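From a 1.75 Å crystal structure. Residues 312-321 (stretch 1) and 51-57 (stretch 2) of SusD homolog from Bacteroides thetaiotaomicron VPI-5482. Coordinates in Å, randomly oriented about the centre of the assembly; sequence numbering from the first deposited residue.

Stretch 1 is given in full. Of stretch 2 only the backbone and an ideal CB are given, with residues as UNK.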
ATOM      1  N   GLN A 312      19.957   0.322 -17.766  1.00 28.87           N
ATOM      2  CA  GLN A 312      19.945   1.293 -16.686  1.00 26.91           C
ATOM      3  C   GLN A 312      20.016   2.713 -17.263  1.00 26.59           C
ATOM      4  O   GLN A 312      20.961   3.085 -17.973  1.00 25.07           O
ATOM      5  CB  GLN A 312      21.083   0.985 -15.729  1.00 27.70           C
ATOM      6  CG  GLN A 312      20.948   1.744 -14.449  1.00 30.29           C
ATOM      7  CD  GLN A 312      22.050   1.429 -13.481  1.00 30.90           C
ATOM      8  OE1 GLN A 312      22.063   1.958 -12.361  1.00 29.10           O
ATOM      9  NE2 GLN A 312      22.996   0.579 -13.898  1.00 28.28           N
ATOM     10  N   SER A 313      18.984   3.498 -17.000  1.00 24.99           N
ATOM     11  CA  SER A 313      18.868   4.817 -17.584  1.00 27.66           C
ATOM     12  C   SER A 313      17.668   5.560 -17.005  1.00 29.13           C
ATOM     13  O   SER A 313      16.621   4.961 -16.742  1.00 29.63           O
ATOM     14  CB  SER A 313      18.661   4.656 -19.093  1.00 28.84           C
ATOM     15  OG  SER A 313      18.391   5.891 -19.753  1.00 29.84           O
ATOM     16  N   THR A 314      17.819   6.867 -16.843  1.00 29.19           N
ATOM     17  CA  THR A 314      16.749   7.675 -16.287  1.00 30.24           C
ATOM     18  C   THR A 314      16.039   8.425 -17.396  1.00 32.13           C
ATOM     19  O   THR A 314      15.106   9.182 -17.152  1.00 35.50           O
ATOM     20  CB  THR A 314      17.242   8.695 -15.237  1.00 29.53           C
ATOM     21  OG1 THR A 314      18.229   9.548 -15.829  1.00 27.27           O
ATOM     22  CG2 THR A 314      17.827   7.977 -14.000  1.00 27.59           C
ATOM     23  N   SER A 315      16.490   8.191 -18.618  1.00 31.79           N
ATOM     24  CA  SER A 315      15.940   8.885 -19.777  1.00 32.64           C
ATOM     25  C   SER A 315      15.368   8.014 -20.895  1.00 33.06           C
ATOM     26  O   SER A 315      14.544   8.471 -21.678  1.00 36.04           O
ATOM     27  CB  SER A 315      17.008   9.799 -20.390  1.00 34.21           C
ATOM     28  OG  SER A 315      18.177   9.098 -20.755  1.00 35.87           O
ATOM     29  N   LYS A 316      15.758   6.759 -20.953  1.00 30.84           N
ATOM     30  CA  LYS A 316      15.327   5.897 -22.064  1.00 29.75           C
ATOM     31  C   LYS A 316      13.843   5.519 -22.147  1.00 28.97           C
ATOM     32  O   LYS A 316      13.201   5.514 -23.218  1.00 28.42           O
ATOM     33  CB  LYS A 316      16.132   4.617 -22.052  1.00 30.66           C
ATOM     34  CG  LYS A 316      15.794   3.659 -23.179  1.00 34.08           C
ATOM     35  CD  LYS A 316      16.566   2.371 -23.031  1.00 38.71           C
ATOM     36  CE  LYS A 316      16.235   1.366 -24.128  1.00 43.28           C
ATOM     37  NZ  LYS A 316      16.496   1.903 -25.501  1.00 49.82           N
ATOM     38  N   TYR A 317      13.320   5.144 -21.008  1.00 28.55           N
ATOM     39  CA  TYR A 317      11.962   4.584 -20.918  1.00 28.53           C
ATOM     40  C   TYR A 317      10.885   5.563 -20.527  1.00 27.53           C
ATOM     41  O   TYR A 317      11.078   6.501 -19.754  1.00 27.89           O
ATOM     42  CB  TYR A 317      11.939   3.410 -19.922  1.00 29.51           C
ATOM     43  CG  TYR A 317      12.915   2.301 -20.258  1.00 24.97           C
ATOM     44  CD1 TYR A 317      12.643   1.410 -21.303  1.00 28.05           C
ATOM     45  CD2 TYR A 317      14.136   2.163 -19.572  1.00 28.52           C
ATOM     46  CE1 TYR A 317      13.527   0.421 -21.639  1.00 26.29           C
ATOM     47  CE2 TYR A 317      15.038   1.159 -19.919  1.00 28.23           C
ATOM     48  CZ  TYR A 317      14.722   0.287 -20.950  1.00 27.76           C
ATOM     49  OH  TYR A 317      15.608  -0.708 -21.327  1.00 28.64           O
ATOM     50  N   GLY A 318       9.731   5.264 -21.077  1.00 27.27           N
ATOM     51  CA  GLY A 318       8.494   5.961 -20.798  1.00 28.28           C
ATOM     52  C   GLY A 318       8.099   5.692 -19.370  1.00 29.64           C
ATOM     53  O   GLY A 318       8.767   4.943 -18.650  1.00 30.45           O
ATOM     54  N   ILE A 319       6.983   6.285 -18.970  1.00 29.18           N
ATOM     55  CA  ILE A 319       6.579   6.243 -17.584  1.00 29.31           C
ATOM     56  C   ILE A 319       5.083   6.158 -17.396  1.00 28.00           C
ATOM     57  O   ILE A 319       4.339   6.388 -18.309  1.00 29.18           O
ATOM     58  CB  ILE A 319       7.027   7.556 -16.857  1.00 28.48           C
ATOM     59  CG1 ILE A 319       6.514   8.781 -17.629  1.00 28.49           C
ATOM     60  CG2 ILE A 319       8.582   7.584 -16.640  1.00 25.13           C
ATOM     61  CD1 ILE A 319       6.648  10.142 -16.961  1.00 27.17           C
ATOM     62  N   SER A 320       4.676   5.786 -16.175  1.00 28.43           N
ATOM     63  CA  SER A 320       3.273   5.905 -15.807  1.00 28.77           C
ATOM     64  C   SER A 320       2.999   7.394 -15.517  1.00 28.39           C
ATOM     65  O   SER A 320       3.872   8.122 -15.049  1.00 28.38           O
ATOM     66  CB  SER A 320       2.897   5.051 -14.592  1.00 30.03           C
ATOM     67  OG  SER A 320       3.455   5.559 -13.382  1.00 31.41           O
ATOM     68  N   ALA A 321       1.772   7.823 -15.768  1.00 27.39           N
ATOM     69  CA  ALA A 321       1.346   9.211 -15.513  1.00 28.12           C
ATOM     70  C   ALA A 321       1.503   9.564 -14.021  1.00 29.02           C
ATOM     71  O   ALA A 321       1.728  10.714 -13.613  1.00 28.94           O
ATOM     72  CB  ALA A 321      -0.126   9.394 -15.958  1.00 27.34           C
ATOM     73  N   UNK A  51       4.195  -3.014 -10.939  1.00 28.20           N
ATOM     74  CA  UNK A  51       3.407  -1.787 -11.250  1.00 26.24           C
ATOM     75  C   UNK A  51       4.288  -0.779 -12.014  1.00 25.94           C
ATOM     76  O   UNK A  51       3.827   0.085 -12.806  1.00 30.47           O
ATOM     77  CB  UNK A  51       2.867  -1.148  -9.969  1.00 26.24           C
ATOM     78  N   UNK A  52       5.572  -0.906 -11.713  1.00 28.50           N
ATOM     79  CA  UNK A  52       6.657  -0.098 -12.267  1.00 26.99           C
ATOM     80  C   UNK A  52       7.887  -0.905 -12.417  1.00 28.18           C
ATOM     81  O   UNK A  52       8.032  -1.963 -11.786  1.00 27.25           O
ATOM     82  CB  UNK A  52       6.945   1.125 -11.393  1.00 26.99           C
ATOM     83  N   UNK A  53       8.800  -0.346 -13.200  1.00 28.63           N
ATOM     84  CA  UNK A  53      10.113  -0.953 -13.422  1.00 28.39           C
ATOM     85  C   UNK A  53      11.193  -0.057 -12.870  1.00 28.47           C
ATOM     86  O   UNK A  53      11.237   1.144 -13.113  1.00 28.05           O
ATOM     87  CB  UNK A  53      10.353  -1.219 -14.909  1.00 28.39           C
ATOM     88  N   UNK A  54      12.056  -0.626 -12.036  1.00 27.60           N
ATOM     89  CA  UNK A  54      13.197   0.130 -11.534  1.00 28.08           C
ATOM     90  C   UNK A  54      14.220   0.207 -12.654  1.00 27.51           C
ATOM     91  O   UNK A  54      14.692  -0.820 -13.140  1.00 28.27           O
ATOM     92  CB  UNK A  54      13.792  -0.509 -10.278  1.00 28.08           C
ATOM     93  N   UNK A  55      14.581   1.429 -13.030  1.00 27.37           N
ATOM     94  CA  UNK A  55      15.431   1.668 -14.224  1.00 29.20           C
ATOM     95  C   UNK A  55      16.782   2.347 -13.919  1.00 28.31           C
ATOM     96  O   UNK A  55      17.672   2.409 -14.758  1.00 27.79           O
ATOM     97  CB  UNK A  55      14.662   2.535 -15.223  1.00 29.20           C
ATOM     98  N   UNK A  56      16.924   2.851 -12.707  1.00 29.75           N
ATOM     99  CA  UNK A  56      18.172   3.491 -12.311  1.00 30.92           C
ATOM    100  C   UNK A  56      18.567   3.266 -10.850  1.00 31.09           C
ATOM    101  O   UNK A  56      17.729   3.147  -9.962  1.00 31.28           O
ATOM    102  CB  UNK A  56      18.067   4.995 -12.573  1.00 30.92           C
ATOM    103  N   UNK A  57      19.878   3.182 -10.662  1.00 29.65           N
ATOM    104  CA  UNK A  57      20.503   3.124  -9.365  1.00 29.53           C
ATOM    105  C   UNK A  57      19.942   2.011  -8.491  1.00 29.65           C
ATOM    106  O   UNK A  57      19.740   0.891  -8.947  1.00 28.11           O
ATOM    107  CB  UNK A  57      20.345   4.471  -8.657  1.00 29.53           C
TER

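Position 51 opens the segment beyond the reach of stretch 1: nothing of that stretch lies within 5.5 Å of its ideal CB, so the contact sets no preference. The deposited residue is Tyr51, which makes its polar contacts elsewhere in the structure.

Position 52 also has an empty neighbourhood at CB, and CA-to-CB points sideways. Yet Ser320 points its own CA-to-CB bond toward this strand and offers a hydroxyl, with its backbone N nearby as a second donor. A short side chain would stop before reaching them; a longer one ending in an acceptor, such as Glu or Gln, would suit. The residue is Glu52, with chi1 and chi2 both m, which brings its carboxylate to the serine. Ser320 OG donates to Glu52 OE2 at 2.7 Å. The other oxygen works through a water, which donates to Glu52 OE1 (2.6 Å from the water O) and accepts from Ser320 N (3.0 Å from the same O).

Positions 53 and 54 are out of reach of stretch 1, which leaves the choice at both open. Phi/psi of -76/123 at 54 is available to any ordinary L-residue. They are Val53 and Gly54; the backbone does not require the glycine.

At 55 the two stretches come close. The ideal CB lies 3.5 Å from Ser313 O and 4.4 Å from Tyr317 CD2, so a compact, mostly apolar side chain such as Val or Ile, or Thr through its methyl, could use the tyrosine ring. The backbone takes part as well: the carbonyl accepts from Ser313 N, 2.8 Å from N to the O of 55, and Gln312 CA adds a CA-H...O contact to that same O at 3.2 Å. Val55 is deposited, chi1 m, and its CG1 meets Tyr317 CD2 at 3.7 Å, obliquely to the ring.

Position 56 has its ideal CB only 3.3 Å from Thr314 CG2, a tight fit that favours a slim start to the side chain; Ser, Asn or Asp would be reasonable. Asp56, chi1 t, packs its CG 3.2 Å from Thr314 CG2, and its OD1 lies 3.8 Å from Gln312 CG. It makes no hydrogen bond to stretch 1.

At 57 CA-to-CB points away, and phi/psi of 54/-136 is a conformation easiest for Gly, with Asn or Asp more tolerant than most. Stretch 1 addresses the backbone instead, through the extended Gln312. The residue is Asn57, whose N donates to Gln312 OE1 at 3.0 Å.

Stretch 2 51-57: YEVGVDN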
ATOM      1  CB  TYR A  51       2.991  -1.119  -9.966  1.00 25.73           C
ATOM      2  CG  TYR A  51       1.737  -1.648  -9.322  1.00 28.81           C
ATOM      3  CD1 TYR A  51       0.764  -2.339 -10.074  1.00 25.59           C
ATOM      4  CD2 TYR A  51       1.469  -1.385  -7.971  1.00 28.68           C
ATOM      5  CE1 TYR A  51      -0.428  -2.771  -9.482  1.00 29.04           C
ATOM      6  CE2 TYR A  51       0.299  -1.808  -7.378  1.00 28.28           C
ATOM      7  CZ  TYR A  51      -0.665  -2.463  -8.122  1.00 25.01           C
ATOM      8  OH  TYR A  51      -1.822  -2.879  -7.487  1.00 25.79           O
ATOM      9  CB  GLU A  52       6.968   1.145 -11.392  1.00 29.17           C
ATOM     10  CG  GLU A  52       5.771   2.055 -11.057  1.00 28.74           C
ATOM     11  CD  GLU A  52       5.134   2.809 -12.199  1.00 32.82           C
ATOM     12  OE1 GLU A  52       5.750   2.935 -13.282  1.00 33.92           O
ATOM     13  OE2 GLU A  52       4.011   3.346 -11.979  1.00 29.88           O
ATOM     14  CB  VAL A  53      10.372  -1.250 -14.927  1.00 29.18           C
ATOM     15  CG1 VAL A  53      11.705  -1.958 -15.124  1.00 25.77           C
ATOM     16  CG2 VAL A  53       9.242  -2.112 -15.503  1.00 29.93           C
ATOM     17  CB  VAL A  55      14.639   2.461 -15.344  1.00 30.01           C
ATOM     18  CG1 VAL A  55      13.455   1.603 -15.933  1.00 29.48           C
ATOM     19  CG2 VAL A  55      14.160   3.856 -14.836  1.00 32.22           C
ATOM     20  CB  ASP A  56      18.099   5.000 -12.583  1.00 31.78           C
ATOM     21  CG  ASP A  56      19.461   5.665 -12.472  1.00 36.37           C
ATOM     22  OD1 ASP A  56      20.365   5.312 -13.241  1.00 30.49           O
ATOM     23  OD2 ASP A  56      19.625   6.536 -11.606  1.00 32.68           O
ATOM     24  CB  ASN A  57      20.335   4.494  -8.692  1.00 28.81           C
ATOM     25  CG  ASN A  57      21.435   4.818  -7.660  1.00 39.17           C
ATOM     26  OD1 ASN A  57      21.983   3.941  -6.995  1.00 48.48           O
ATOM     27  ND2 ASN A  57      21.738   6.095  -7.520  1.00 42.65           N
TER
HETATM   28  O   HOH W   1       6.974   4.901 -14.547  1.00 21.03           O
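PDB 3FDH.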